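Local structure of Rv3303c-lpdA (Mycobacterium tuberculosis, 1XDI) at residues L322-V327 with T351-T355; I347-T351 with A433-R437; F357-A363 with V418-S424; A363-V367 with I414-V418; V377-M383 with V402-R408. The protein catalyses the reduction of quinones such as menadione by NADH or NADPH, using bound FAD, and may contribute to resistance against reactive oxygen intermediates. One frame throughout, in Å; residues are numbered along the deposited sequence.

In the fold
Four of the contacts reach the antiparallel sheet of the dimerisation domain, strand order 353-356, 361-366, 413-420, 401-407, 379-385; interaction 2 joins the loop before its edge strand to the end of helix 423-436. Interaction 1 comes first along the chain and ties the FAD-binding helix 325-339 to that edge strand. Interaction 2 shares Thr351 with it, and its loop encloses interaction 3, which encloses interaction 4, which encloses interaction 5. Interactions 3 and 4 share Ala363 and Val418, and the centres of 4 and 5 lie about 9 Å apart, whereas those of 1 and 5 are about 21 Å apart. The sheet thus runs from the flavin side outward, with interactions 1, 2 and 3 also touching the second subunit.

Interaction 1: residues L322-V327 with T351-T355; sequences LPLASV and TVAAT. With FAD (flavin-adenine dinucleotide), chain C.
Leu324 and Val352 carry this contact, two branched side chains meeting in the angle between a helix start and a strand. Leu324 CD1 packs on Ala354 CB and on Val352 CG1. That same Val352 methyl serves as a common landing point. Leu322 CD1 comes at it tip to tip, 3.9 Å away, while Val327 crosses at about a right angle and lays its CG2 against Val352 CG1 at 3.7 Å. Val352 has CG1 anti to its backbone N (chi1 174°), on the side where Leu322, Leu324 and Val327 converge. No direct hydrogen bond joins the two segments, but a water spans them: it donates to Ala353 O at 2.9 Å and also hydrogen-bonds Ser326 OG.

One layer out, Leu324 N bonds back to Leu322 O at 2.8 Å, which fixes the inverse gamma turn centred on Pro323. Leu324 then takes the N-cap position of helix 325-339. Its CB and CD2 lie close to the flavin pyrimidine, and the next amide, Ala325 N, gives hydrogen bonds to FAD O2 (2.8 Å) and FAD N1 (3.1 Å). The positive end of the helix dipole would be expected to steady negative charge at N1 and O2 of a reduced flavin. Tyr450 of the second subunit packs on Ala325 and also bonds the FAD through its backbone oxygen. A helix N-terminus directed at the flavin pyrimidine, backed by the dimerisation domain, is a hallmark of the flavin site in the pyridine nucleotide-disulfide oxidoreductase family.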
# COMPACT_ATOMS: atom_id res chain seq x y z
N LEU A 322 -2.49 25.75 12.40
CA LEU A 322 -1.08 25.73 12.89
C LEU A 322 -0.21 26.84 12.29
O LEU A 322 -0.13 26.99 11.07
CB LEU A 322 -0.39 24.44 12.52
CG LEU A 322 -0.24 23.40 13.60
CD1 LEU A 322 0.79 22.44 13.12
CD2 LEU A 322 0.19 23.99 14.86
N PRO A 323 0.51 27.60 13.14
CA PRO A 323 1.32 28.65 12.51
C PRO A 323 2.67 28.19 11.96
O PRO A 323 3.71 28.48 12.51
CB PRO A 323 1.46 29.67 13.63
CG PRO A 323 1.30 28.85 14.90
CD PRO A 323 0.87 27.44 14.55
N LEU A 324 2.64 27.40 10.90
CA LEU A 324 3.84 26.98 10.22
C LEU A 324 3.43 27.32 8.79
O LEU A 324 2.26 27.33 8.44
CB LEU A 324 4.14 25.48 10.37
CG LEU A 324 4.63 24.84 11.70
CD1 LEU A 324 5.04 23.39 11.44
CD2 LEU A 324 5.83 25.57 12.33
N ALA A 325 4.40 27.65 7.97
CA ALA A 325 4.17 28.03 6.60
C ALA A 325 3.78 26.75 5.81
O ALA A 325 2.89 26.78 4.96
CB ALA A 325 5.43 28.69 6.04
N SER A 326 4.45 25.63 6.13
CA SER A 326 4.15 24.37 5.46
C SER A 326 2.69 24.02 5.66
O SER A 326 2.07 23.56 4.72
CB SER A 326 5.03 23.25 5.98
OG SER A 326 4.82 23.02 7.35
N VAL A 327 2.12 24.28 6.84
CA VAL A 327 0.71 24.01 7.03
C VAL A 327 -0.14 25.03 6.22
O VAL A 327 -1.22 24.70 5.69
CB VAL A 327 0.32 24.07 8.52
CG1 VAL A 327 -1.18 23.91 8.68
CG2 VAL A 327 1.03 22.98 9.27
N THR A 351 0.26 14.62 10.89
CA THR A 351 1.14 14.26 9.78
C THR A 351 2.08 15.46 9.55
O THR A 351 3.13 15.33 8.95
CB THR A 351 0.36 13.93 8.49
OG1 THR A 351 -0.47 15.03 8.13
CG2 THR A 351 -0.47 12.66 8.67
N VAL A 352 1.68 16.62 10.05
CA VAL A 352 2.51 17.82 9.96
C VAL A 352 3.87 17.52 10.56
O VAL A 352 3.93 16.93 11.65
CB VAL A 352 1.94 18.97 10.80
CG1 VAL A 352 2.88 20.16 10.82
CG2 VAL A 352 0.66 19.35 10.27
N ALA A 353 4.95 17.92 9.88
CA ALA A 353 6.33 17.70 10.35
C ALA A 353 6.75 19.08 10.78
O ALA A 353 6.51 20.02 10.04
CB ALA A 353 7.22 17.24 9.22
N ALA A 354 7.34 19.23 11.96
CA ALA A 354 7.70 20.58 12.37
C ALA A 354 9.09 20.63 13.05
O ALA A 354 9.43 19.74 13.87
CB ALA A 354 6.63 21.10 13.28
N THR A 355 9.90 21.62 12.71
CA THR A 355 11.20 21.70 13.34
C THR A 355 11.43 23.04 13.99
O THR A 355 10.86 24.02 13.55
CB THR A 355 12.35 21.49 12.35
OG1 THR A 355 12.96 22.76 12.11
CG2 THR A 355 11.88 20.90 11.01
PA FAD C . 1.60 35.38 5.72
O1A FAD C . 1.69 36.04 7.09
O2A FAD C . 2.87 34.70 5.20
O5B FAD C . 1.16 36.49 4.77
C5B FAD C . -0.18 36.87 4.43
C4B FAD C . 0.13 38.10 3.61
O4B FAD C . -1.04 38.68 3.08
C3B FAD C . 0.91 39.33 4.32
O3B FAD C . 2.32 39.32 4.12
C2B FAD C . 0.28 40.54 3.82
O2B FAD C . 0.98 41.34 2.86
C1B FAD C . -1.02 40.10 3.18
N9A FAD C . -2.22 40.62 3.70
C8A FAD C . -2.72 40.82 4.97
N7A FAD C . -3.91 41.37 4.99
C5A FAD C . -4.21 41.55 3.67
C6A FAD C . -5.32 42.08 2.99
N6A FAD C . -6.38 42.56 3.61
N1A FAD C . -5.28 42.10 1.61
C2A FAD C . -4.23 41.63 0.92
N3A FAD C . -3.10 41.08 1.52
C4A FAD C . -3.24 41.11 2.94
N1 FAD C . 6.83 28.50 9.63
C2 FAD C . 7.50 27.41 9.16
O2 FAD C . 6.92 26.52 8.51
N3 FAD C . 8.85 27.30 9.41
C4 FAD C . 9.61 28.20 10.09
O4 FAD C . 10.82 27.98 10.24
C4X FAD C . 8.95 29.26 10.56
N5 FAD C . 9.73 30.21 11.27
C5X FAD C . 9.04 31.35 11.76
C6 FAD C . 9.73 32.36 12.46
C7 FAD C . 9.08 33.51 12.98
C7M FAD C . 9.90 34.59 13.73
C8 FAD C . 7.68 33.62 12.79
C8M FAD C . 6.88 34.80 13.32
C9 FAD C . 6.98 32.68 12.11
C9A FAD C . 7.60 31.55 11.57
N10 FAD C . 6.90 30.50 10.80
C10 FAD C . 7.56 29.41 10.32
C1' FAD C . 5.52 30.71 10.57
C2' FAD C . 5.14 31.00 9.15
O2' FAD C . 5.92 32.16 8.69
C3' FAD C . 3.68 31.30 8.99
O3' FAD C . 2.96 30.12 9.27
C4' FAD C . 3.24 31.67 7.59
O4' FAD C . 3.99 32.93 7.37
C5' FAD C . 1.86 32.07 7.38
O5' FAD C . 1.65 32.27 5.99
P FAD C . 0.34 32.87 5.39
O1P FAD C . 0.51 32.78 3.99
O2P FAD C . -0.91 32.31 5.96
O3P FAD C . 0.45 34.32 5.89
O HOH W 1 5.25 20.57 7.54

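Interaction 2: residues I347-T351 with A433-R437; sequences IRLRT and AVQNR
Gln435 meets Arg348 and Thr351 with nearly the whole length of its side chain. From CB the chain leaves with CG opposite the backbone N (chi1 171°), and CG passes 4.0 Å from Arg348 NH1. A bend at chi2 then swings the amide across the arginine, putting CD 3.5 Å from Arg348 NH1. At the tip the two branches part. OE1 leans on Thr351, 3.2 Å from its CB, whereas NE2 lies at the rim of the Arg348 guanidinium, in its plane. The amide and guanidinium planes are turned 55° apart, so the groups meet at a slant and do not stack. OE1 does come near Arg348 NH1, but the angle is too poor for a hydrogen bond.

The arginine aims instead at the helix end: NH1 donates to Gln435 O, a weak bond of 3.5 Å though a fairly straight one at 160°. Thr351 CG2 sits over the centre of one guanidinium face, 3.4 Å above the plane. Thr351 is itself held, because Arg348 O accepts both its N and its OG1, the latter in the carbonyl plane on a lone pair at 2.7 Å. Those bonds close a type I turn through Leu349 and Arg350. On the helix side Val434 CG1 packs on Arg350 O, and Leu447 and Gln445 of the second subunit cover Thr351 and Gln435. The positive arginine probably suits the negative end of helix 423-436, which finishes in a Schellman motif with Arg437 at positive phi, bonded back to Val434 O: a helix C-terminus met by a beta turn beside the dimer interface.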
# COMPACT_ATOMS: atom_id res chain seq x y z
N ILE A 347 -6.40 17.80 5.67
CA ILE A 347 -5.10 17.83 6.37
C ILE A 347 -5.31 17.09 7.72
O ILE A 347 -6.34 17.27 8.37
CB ILE A 347 -4.58 19.30 6.72
CG1 ILE A 347 -4.84 20.30 5.60
CG2 ILE A 347 -3.11 19.32 6.82
CD1 ILE A 347 -6.37 20.79 5.49
N ARG A 348 -4.36 16.25 8.12
CA ARG A 348 -4.41 15.53 9.40
C ARG A 348 -3.32 16.20 10.24
O ARG A 348 -2.16 16.16 9.86
CB ARG A 348 -4.03 14.04 9.22
CG ARG A 348 -5.12 13.11 8.62
CD ARG A 348 -4.55 12.16 7.57
NE ARG A 348 -3.86 10.97 8.06
CZ ARG A 348 -2.80 10.42 7.44
NH1 ARG A 348 -2.31 10.97 6.33
NH2 ARG A 348 -2.23 9.30 7.88
N LEU A 349 -3.66 16.79 11.37
CA LEU A 349 -2.63 17.42 12.17
C LEU A 349 -1.44 16.51 12.55
O LEU A 349 -0.31 16.98 12.65
CB LEU A 349 -3.21 18.00 13.47
CG LEU A 349 -4.19 19.17 13.48
CD1 LEU A 349 -3.55 20.40 12.85
CD2 LEU A 349 -5.53 18.70 12.76
N ARG A 350 -1.66 15.23 12.77
CA ARG A 350 -0.55 14.43 13.17
C ARG A 350 0.34 13.95 12.04
O ARG A 350 1.11 12.99 12.18
CB ARG A 350 -1.04 13.31 14.07
CG ARG A 350 -1.38 13.81 15.51
CD ARG A 350 -0.14 14.54 16.04
NE ARG A 350 -0.25 15.18 17.36
CZ ARG A 350 0.48 16.26 17.70
NH1 ARG A 350 1.33 16.80 16.82
NH2 ARG A 350 0.37 16.80 18.92
N THR A 351 0.26 14.62 10.89
CA THR A 351 1.14 14.26 9.78
C THR A 351 2.08 15.46 9.55
O THR A 351 3.13 15.33 8.95
CB THR A 351 0.36 13.93 8.49
OG1 THR A 351 -0.47 15.03 8.13
CG2 THR A 351 -0.47 12.66 8.67
N ALA A 433 6.48 8.16 5.78
CA ALA A 433 6.02 6.95 6.45
C ALA A 433 4.70 7.22 7.25
O ALA A 433 3.71 6.47 7.15
CB ALA A 433 7.12 6.43 7.39
N VAL A 434 4.67 8.28 8.03
CA VAL A 434 3.47 8.51 8.78
C VAL A 434 2.28 8.76 7.86
O VAL A 434 1.28 8.04 7.89
CB VAL A 434 3.68 9.65 9.70
CG1 VAL A 434 2.53 9.83 10.51
CG2 VAL A 434 4.84 9.39 10.56
N GLN A 435 2.39 9.79 7.03
CA GLN A 435 1.33 10.12 6.06
C GLN A 435 0.96 8.92 5.14
O GLN A 435 -0.13 8.91 4.57
CB GLN A 435 1.76 11.31 5.18
CG GLN A 435 0.85 11.63 3.99
CD GLN A 435 -0.17 12.75 4.28
OE1 GLN A 435 -0.17 13.33 5.36
NE2 GLN A 435 -1.03 13.06 3.30
N ASN A 436 1.82 7.92 4.99
CA ASN A 436 1.44 6.84 4.07
C ASN A 436 1.36 5.43 4.65
O ASN A 436 1.31 4.40 3.92
CB ASN A 436 2.35 6.89 2.83
CG ASN A 436 2.14 8.17 2.00
OD1 ASN A 436 1.02 8.48 1.57
ND2 ASN A 436 3.22 8.93 1.81
N ARG A 437 1.31 5.41 5.99
CA ARG A 437 1.23 4.18 6.75
C ARG A 437 2.26 3.20 6.25
O ARG A 437 1.94 2.07 5.87
CB ARG A 437 -0.15 3.57 6.60
CG ARG A 437 -1.31 4.53 6.80
CD ARG A 437 -2.47 3.70 7.30
NE ARG A 437 -2.47 2.40 6.62
CZ ARG A 437 -3.18 2.13 5.53
NH1 ARG A 437 -3.97 3.04 4.98
NH2 ARG A 437 -3.10 0.93 4.98

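Interaction 3: residues F357-A363 with V418-S424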
# COMPACT_ATOMS: atom_id res chain seq x y z
N PHE A 357 14.30 25.67 14.76
CA PHE A 357 15.66 25.87 14.23
C PHE A 357 16.80 26.35 15.19
O PHE A 357 17.36 27.44 15.01
CB PHE A 357 15.58 26.75 12.98
CG PHE A 357 15.08 26.02 11.76
CD1 PHE A 357 15.94 25.28 10.98
CD2 PHE A 357 13.72 26.09 11.40
CE1 PHE A 357 15.46 24.62 9.85
CE2 PHE A 357 13.25 25.43 10.26
CZ PHE A 357 14.12 24.69 9.50
N THR A 358 17.15 25.50 16.17
CA THR A 358 18.22 25.77 17.15
C THR A 358 19.47 25.06 16.66
O THR A 358 19.51 24.60 15.51
CB THR A 358 17.87 25.13 18.48
OG1 THR A 358 16.87 24.14 18.24
CG2 THR A 358 17.31 26.14 19.45
N ARG A 359 20.51 25.01 17.48
CA ARG A 359 21.67 24.22 17.09
C ARG A 359 21.88 23.35 18.32
O ARG A 359 22.19 23.84 19.42
CB ARG A 359 22.91 25.04 16.72
CG ARG A 359 23.10 25.18 15.16
CD ARG A 359 23.53 26.61 14.64
NE ARG A 359 22.76 27.65 15.32
CZ ARG A 359 23.13 28.91 15.45
NH1 ARG A 359 24.28 29.30 14.90
NH2 ARG A 359 22.37 29.78 16.14
N PRO A 360 21.56 22.05 18.19
CA PRO A 360 21.03 21.38 17.00
C PRO A 360 19.56 21.63 16.71
O PRO A 360 18.83 22.19 17.53
CB PRO A 360 21.24 19.91 17.32
CG PRO A 360 21.10 19.89 18.85
CD PRO A 360 21.95 21.06 19.21
N GLU A 361 19.13 21.17 15.53
CA GLU A 361 17.75 21.26 15.09
C GLU A 361 16.94 20.14 15.78
O GLU A 361 17.46 19.11 16.21
CB GLU A 361 17.69 21.07 13.56
CG GLU A 361 18.07 22.30 12.71
CD GLU A 361 18.00 22.07 11.17
OE1 GLU A 361 17.31 21.11 10.73
OE2 GLU A 361 18.60 22.86 10.40
N ILE A 362 15.64 20.37 15.89
CA ILE A 362 14.74 19.41 16.44
C ILE A 362 13.52 19.35 15.54
O ILE A 362 12.89 20.37 15.27
CB ILE A 362 14.30 19.83 17.81
CG1 ILE A 362 15.52 20.28 18.58
CG2 ILE A 362 13.55 18.67 18.50
CD1 ILE A 362 15.28 20.42 20.05
N ALA A 363 13.21 18.16 15.02
CA ALA A 363 12.03 17.95 14.18
C ALA A 363 11.24 16.75 14.73
O ALA A 363 11.83 15.80 15.27
CB ALA A 363 12.44 17.66 12.71
N VAL A 418 13.51 13.72 15.54
CA VAL A 418 14.90 13.74 15.11
C VAL A 418 15.53 14.99 15.63
O VAL A 418 15.04 16.10 15.36
CB VAL A 418 15.06 13.79 13.56
CG1 VAL A 418 16.50 13.72 13.21
CG2 VAL A 418 14.37 12.66 12.92
N VAL A 419 16.60 14.81 16.39
CA VAL A 419 17.36 15.92 16.88
C VAL A 419 18.76 15.80 16.27
O VAL A 419 19.53 14.93 16.68
CB VAL A 419 17.44 15.88 18.41
CG1 VAL A 419 18.58 16.74 18.93
CG2 VAL A 419 16.16 16.38 18.97
N ALA A 420 19.09 16.64 15.29
CA ALA A 420 20.42 16.66 14.65
C ALA A 420 20.62 17.96 13.87
O ALA A 420 19.67 18.77 13.73
CB ALA A 420 20.60 15.50 13.75
N PRO A 421 21.84 18.20 13.32
CA PRO A 421 22.04 19.45 12.58
C PRO A 421 21.10 19.70 11.42
O PRO A 421 20.72 20.86 11.17
CB PRO A 421 23.50 19.39 12.16
CG PRO A 421 24.12 18.41 13.13
CD PRO A 421 23.07 17.38 13.29
N ILE A 422 20.69 18.64 10.70
CA ILE A 422 19.76 18.83 9.59
C ILE A 422 18.46 18.08 9.83
O ILE A 422 17.96 17.40 8.96
CB ILE A 422 20.38 18.35 8.24
CG1 ILE A 422 20.93 16.95 8.40
CG2 ILE A 422 21.43 19.34 7.73
CD1 ILE A 422 21.50 16.44 7.12
N ALA A 423 17.90 18.19 11.02
CA ALA A 423 16.71 17.43 11.29
C ALA A 423 15.57 17.84 10.35
O ALA A 423 14.77 16.99 9.92
CB ALA A 423 16.28 17.59 12.75
N SER A 424 15.53 19.14 10.03
CA SER A 424 14.49 19.68 9.19
C SER A 424 14.41 18.95 7.83
O SER A 424 13.36 18.95 7.21
CB SER A 424 14.70 21.19 9.00
OG SER A 424 15.93 21.47 8.34
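Glu361 drives its carboxylate straight at Ser424, in the first turn of helix 423-436. The side chain leaves with CG opposite the carbonyl carbon, and an extended chain beyond CG carries OE1 to the helix start. There Ser424 N meets OE1 nearly end-on to the C-O bond, at 2.7 Å and 166°, while Ser424 OG donates to the same oxygen from the syn side, 2.8 Å away and 30° out of the carboxylate plane. The Phe357 ring slants against this serine, its CE1 3.5 Å from OG; Lys52 is another of its neighbours.

Ile362 and Val419 stand side by side, pointing the same way, with CG2 of each in contact at 3.5 Å, and helix 223-235 covers both. Beyond the cis-peptide of Pro360, CG of that ring crosses Val419 CG1 at a slant. Turned to the other face, Ala363 CB packs on Ala423 CB at 3.8 Å, and its backbone exchanges two straight hydrogen bonds with Val418.

Two donors grip OE1 and probably limit the carboxylate's rotation. Its negative charge at the helix N-terminus is probably favourable, although OE2 lies near another acceptor, Pro421 O, which offers it no hydrogen bond. Strand and helix are thus fastened beside Phe357, which touches the flavin.

Interaction 4: residues A363-V367 with I414-V418; sequences AAVGV and IGGVV
Val365 and Gly416 exchange the central pair of backbone bonds here. Val365 N donates a hydrogen bond to Gly416 O at 2.9 Å, nearly in line with the C=O bond, and Gly416 N donates one to Val365 O, whose position is less sure. Two residues on, Val367 N reaches Ile414 O at 3.1 Å, with the donor tilted 26° from the carbonyl plane. Ala363 with Val418 closes the other end of the run. Between these bonded pairs the alpha carbons supply lesser contacts, such as Ala364 CA against Gly416 O at 3.4 Å.

The N-H groups directed outward are taken by the next strands. Ala364 N probably bonds Ala354 O; Val417 N turns to Lys403 O, and Ile414 N to Phe405 O. Gly415 also has a backbone bond to Phe405: with Ile414 and Gly415 both opposite that one residue, the strand makes a classic beta bulge. On the strand edge away from Phe405, Gly415 pairs with Gly366, CA to CA 3.9 Å, the nearest pairing in this register, and Gly366 takes up positive phi (76°).

Side chains add a little apolar closure. Ala364 CB touches Val417 CG2 at 3.9 Å. Val367 crosses Ile414 at a slant; Ile414 places CG1 between its N and carbonyl carbon (chi1 61°), and CD1 beyond it meets Val367 CG2 at 3.8 Å. Strand 361-366 thus lies between strands 353-356 and 413-420, the latter backed by 401-407. Ala363, Val365 and Val418 rest on helix 423-436 through Ile427 and Ile430, while Ala364 and Val417 turn to Tyr220 and Asp222 on the other face.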
# COMPACT_ATOMS: atom_id res chain seq x y z
N ALA A 363 13.21 18.16 15.02
CA ALA A 363 12.03 17.95 14.18
C ALA A 363 11.24 16.75 14.73
O ALA A 363 11.83 15.80 15.27
CB ALA A 363 12.44 17.66 12.71
N ALA A 364 9.93 16.81 14.59
CA ALA A 364 9.08 15.73 15.04
C ALA A 364 7.88 15.58 14.09
O ALA A 364 7.61 16.49 13.30
CB ALA A 364 8.62 16.01 16.37
N VAL A 365 7.18 14.43 14.18
CA VAL A 365 5.98 14.13 13.37
C VAL A 365 5.18 13.03 14.05
O VAL A 365 5.76 12.08 14.59
CB VAL A 365 6.25 13.49 11.98
CG1 VAL A 365 5.30 14.04 10.97
CG2 VAL A 365 7.70 13.60 11.59
N GLY A 366 3.86 13.15 13.98
CA GLY A 366 3.00 12.13 14.54
C GLY A 366 2.83 12.10 16.04
O GLY A 366 3.17 13.04 16.75
N VAL A 367 2.34 10.96 16.54
CA VAL A 367 2.06 10.84 17.94
C VAL A 367 3.22 11.20 18.82
O VAL A 367 4.31 10.74 18.59
CB VAL A 367 1.61 9.40 18.32
CG1 VAL A 367 1.19 9.36 19.78
CG2 VAL A 367 0.43 8.96 17.46
N ILE A 414 4.08 5.73 13.05
CA ILE A 414 3.07 6.71 13.43
C ILE A 414 3.62 7.98 13.98
O ILE A 414 2.86 8.92 14.29
CB ILE A 414 2.17 6.24 14.52
CG1 ILE A 414 2.99 5.95 15.75
CG2 ILE A 414 1.47 5.01 14.13
CD1 ILE A 414 2.09 5.58 16.89
N GLY A 415 4.94 8.00 14.17
CA GLY A 415 5.58 9.20 14.69
C GLY A 415 7.06 9.01 14.59
O GLY A 415 7.51 7.91 14.29
N GLY A 416 7.82 10.08 14.81
CA GLY A 416 9.27 10.03 14.76
C GLY A 416 9.74 11.38 15.28
O GLY A 416 8.97 12.33 15.19
N VAL A 417 10.93 11.44 15.87
CA VAL A 417 11.50 12.71 16.35
C VAL A 417 12.94 12.61 15.99
O VAL A 417 13.54 11.56 16.13
CB VAL A 417 11.52 12.95 17.91
CG1 VAL A 417 12.38 14.17 18.18
CG2 VAL A 417 10.15 13.16 18.50
N VAL A 418 13.51 13.72 15.54
CA VAL A 418 14.90 13.74 15.11
C VAL A 418 15.53 14.99 15.63
O VAL A 418 15.04 16.10 15.36
CB VAL A 418 15.06 13.79 13.56
CG1 VAL A 418 16.50 13.72 13.21
CG2 VAL A 418 14.37 12.66 12.92

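Interaction 5: residues V377-M383 with V402-R408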
# COMPACT_ATOMS: atom_id res chain seq x y z
N VAL A 377 -2.12 5.69 22.87
CA VAL A 377 -1.83 5.06 21.60
C VAL A 377 -1.00 3.77 21.86
O VAL A 377 -0.01 3.77 22.63
CB VAL A 377 -1.10 6.02 20.64
CG1 VAL A 377 -0.78 5.29 19.39
CG2 VAL A 377 -1.97 7.18 20.28
N ALA A 378 -1.40 2.67 21.22
CA ALA A 378 -0.72 1.40 21.43
C ALA A 378 0.45 1.31 20.51
O ALA A 378 0.29 0.85 19.37
CB ALA A 378 -1.68 0.26 21.16
N ALA A 379 1.64 1.69 20.98
CA ALA A 379 2.81 1.67 20.10
C ALA A 379 4.13 1.21 20.68
O ALA A 379 4.31 1.17 21.87
CB ALA A 379 2.99 3.05 19.49
N ARG A 380 5.07 0.87 19.79
CA ARG A 380 6.42 0.45 20.15
C ARG A 380 7.28 1.68 19.85
O ARG A 380 7.02 2.38 18.90
CB ARG A 380 6.87 -0.72 19.27
CG ARG A 380 7.33 -1.94 20.02
CD ARG A 380 7.69 -3.07 19.06
NE ARG A 380 6.52 -3.61 18.37
CZ ARG A 380 6.46 -3.77 17.05
NH1 ARG A 380 7.48 -3.43 16.29
NH2 ARG A 380 5.41 -4.34 16.48
N THR A 381 8.30 1.93 20.66
CA THR A 381 9.14 3.09 20.48
C THR A 381 10.63 2.76 20.62
O THR A 381 11.01 1.85 21.32
CB THR A 381 8.83 4.12 21.56
OG1 THR A 381 9.66 3.86 22.70
CG2 THR A 381 7.38 4.00 22.01
N ILE A 382 11.50 3.56 20.01
CA ILE A 382 12.93 3.35 20.17
C ILE A 382 13.64 4.68 20.09
O ILE A 382 13.19 5.58 19.41
CB ILE A 382 13.45 2.42 19.09
CG1 ILE A 382 14.96 2.28 19.20
CG2 ILE A 382 13.05 2.93 17.73
CD1 ILE A 382 15.44 1.04 18.48
N MET A 383 14.72 4.84 20.83
CA MET A 383 15.49 6.06 20.73
C MET A 383 16.91 5.64 20.44
O MET A 383 17.59 5.02 21.23
CB MET A 383 15.47 6.88 22.00
CG MET A 383 16.65 7.79 22.04
SD MET A 383 16.42 9.14 23.20
CE MET A 383 17.26 8.55 24.62
N VAL A 402 17.74 9.68 16.99
CA VAL A 402 16.56 9.42 16.18
C VAL A 402 15.60 8.58 16.97
O VAL A 402 16.00 7.56 17.49
CB VAL A 402 16.87 8.66 14.93
CG1 VAL A 402 15.58 8.28 14.20
CG2 VAL A 402 17.77 9.51 14.08
N LYS A 403 14.36 9.05 17.06
CA LYS A 403 13.23 8.35 17.72
C LYS A 403 12.18 7.96 16.67
O LYS A 403 11.69 8.80 15.96
CB LYS A 403 12.50 9.24 18.76
CG LYS A 403 13.02 9.19 20.22
CD LYS A 403 12.03 9.91 21.19
CE LYS A 403 12.64 10.11 22.60
NZ LYS A 403 11.81 10.93 23.58
N ILE A 404 11.81 6.70 16.60
CA ILE A 404 10.78 6.29 15.67
C ILE A 404 9.67 5.58 16.48
O ILE A 404 9.99 4.80 17.38
CB ILE A 404 11.41 5.39 14.59
CG1 ILE A 404 11.72 6.24 13.35
CG2 ILE A 404 10.51 4.23 14.25
CD1 ILE A 404 12.66 5.52 12.37
N PHE A 405 8.40 5.86 16.19
CA PHE A 405 7.28 5.22 16.93
C PHE A 405 6.41 4.38 16.02
O PHE A 405 6.09 4.82 14.92
CB PHE A 405 6.32 6.22 17.58
CG PHE A 405 6.98 7.23 18.41
CD1 PHE A 405 8.00 6.86 19.29
CD2 PHE A 405 6.63 8.56 18.28
CE1 PHE A 405 8.69 7.83 20.04
CE2 PHE A 405 7.28 9.55 19.01
CZ PHE A 405 8.33 9.19 19.90
N CYS A 406 5.96 3.22 16.46
CA CYS A 406 5.13 2.44 15.57
C CYS A 406 4.02 1.63 16.16
O CYS A 406 4.07 1.20 17.30
CB CYS A 406 5.98 1.52 14.67
SG CYS A 406 6.61 0.03 15.47
N ARG A 407 3.01 1.44 15.34
CA ARG A 407 1.87 0.65 15.73
C ARG A 407 2.36 -0.72 16.29
O ARG A 407 3.30 -1.33 15.77
CB ARG A 407 1.01 0.47 14.51
CG ARG A 407 -0.44 0.40 14.83
CD ARG A 407 -0.94 1.74 15.32
NE ARG A 407 -1.17 2.65 14.21
CZ ARG A 407 -1.80 3.81 14.35
NH1 ARG A 407 -2.25 4.19 15.55
NH2 ARG A 407 -1.97 4.61 13.29
N ARG A 408 1.72 -1.18 17.37
CA ARG A 408 2.05 -2.44 18.07
C ARG A 408 2.03 -3.70 17.22
O ARG A 408 2.99 -4.45 17.17
CB ARG A 408 1.06 -2.66 19.20
CG ARG A 408 1.40 -1.98 20.47
CD ARG A 408 2.00 -2.98 21.42
NE ARG A 408 2.52 -2.31 22.61
CZ ARG A 408 3.51 -2.79 23.36
NH1 ARG A 408 4.09 -3.97 23.06
NH2 ARG A 408 3.95 -2.08 24.40
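Arg380 and Cys406 form a hydrogen-bonded pair with two nearly straight bonds: Arg380 N to Cys406 O at 2.7 Å and Cys406 N to Arg380 O at 2.8 Å. The next such pair, Ile382 with Ile404, is longer at 3.3 Å both ways, and the bond from Ile404 N is weak. Past the strand end Arg408 N still reaches Ala378 O.

Polar side-chain contact rests on Arg380. Its chain runs straight at chi2 and bends at chi3 (-69°), folding the guanidinium back over the neighbouring strand. NH2 approaches Arg408 O at 2.5 Å, too short for the detail of that bond to be trusted. Cys406 SG lies over one face of the guanidinium, 3.7 Å from NH1.

Apolar contacts lie on both faces. Beside Arg380 and Cys406, Ile382 CG2 packs on Ile404 CB, near Leu464 of helix 454-464. On the other face the Thr381 side chain crosses Phe405 at a slant, CB 3.7 Å from CD1, and Met383 CB rests on Lys403 CG.

Chemically, then, backbone bonding continues past the strand end to Arg408 N and Ala378 O, perhaps aided by Arg380 on Arg408 O, while the extended Lys403 carries its charge away to salt bridges with Asp222 and Asp224.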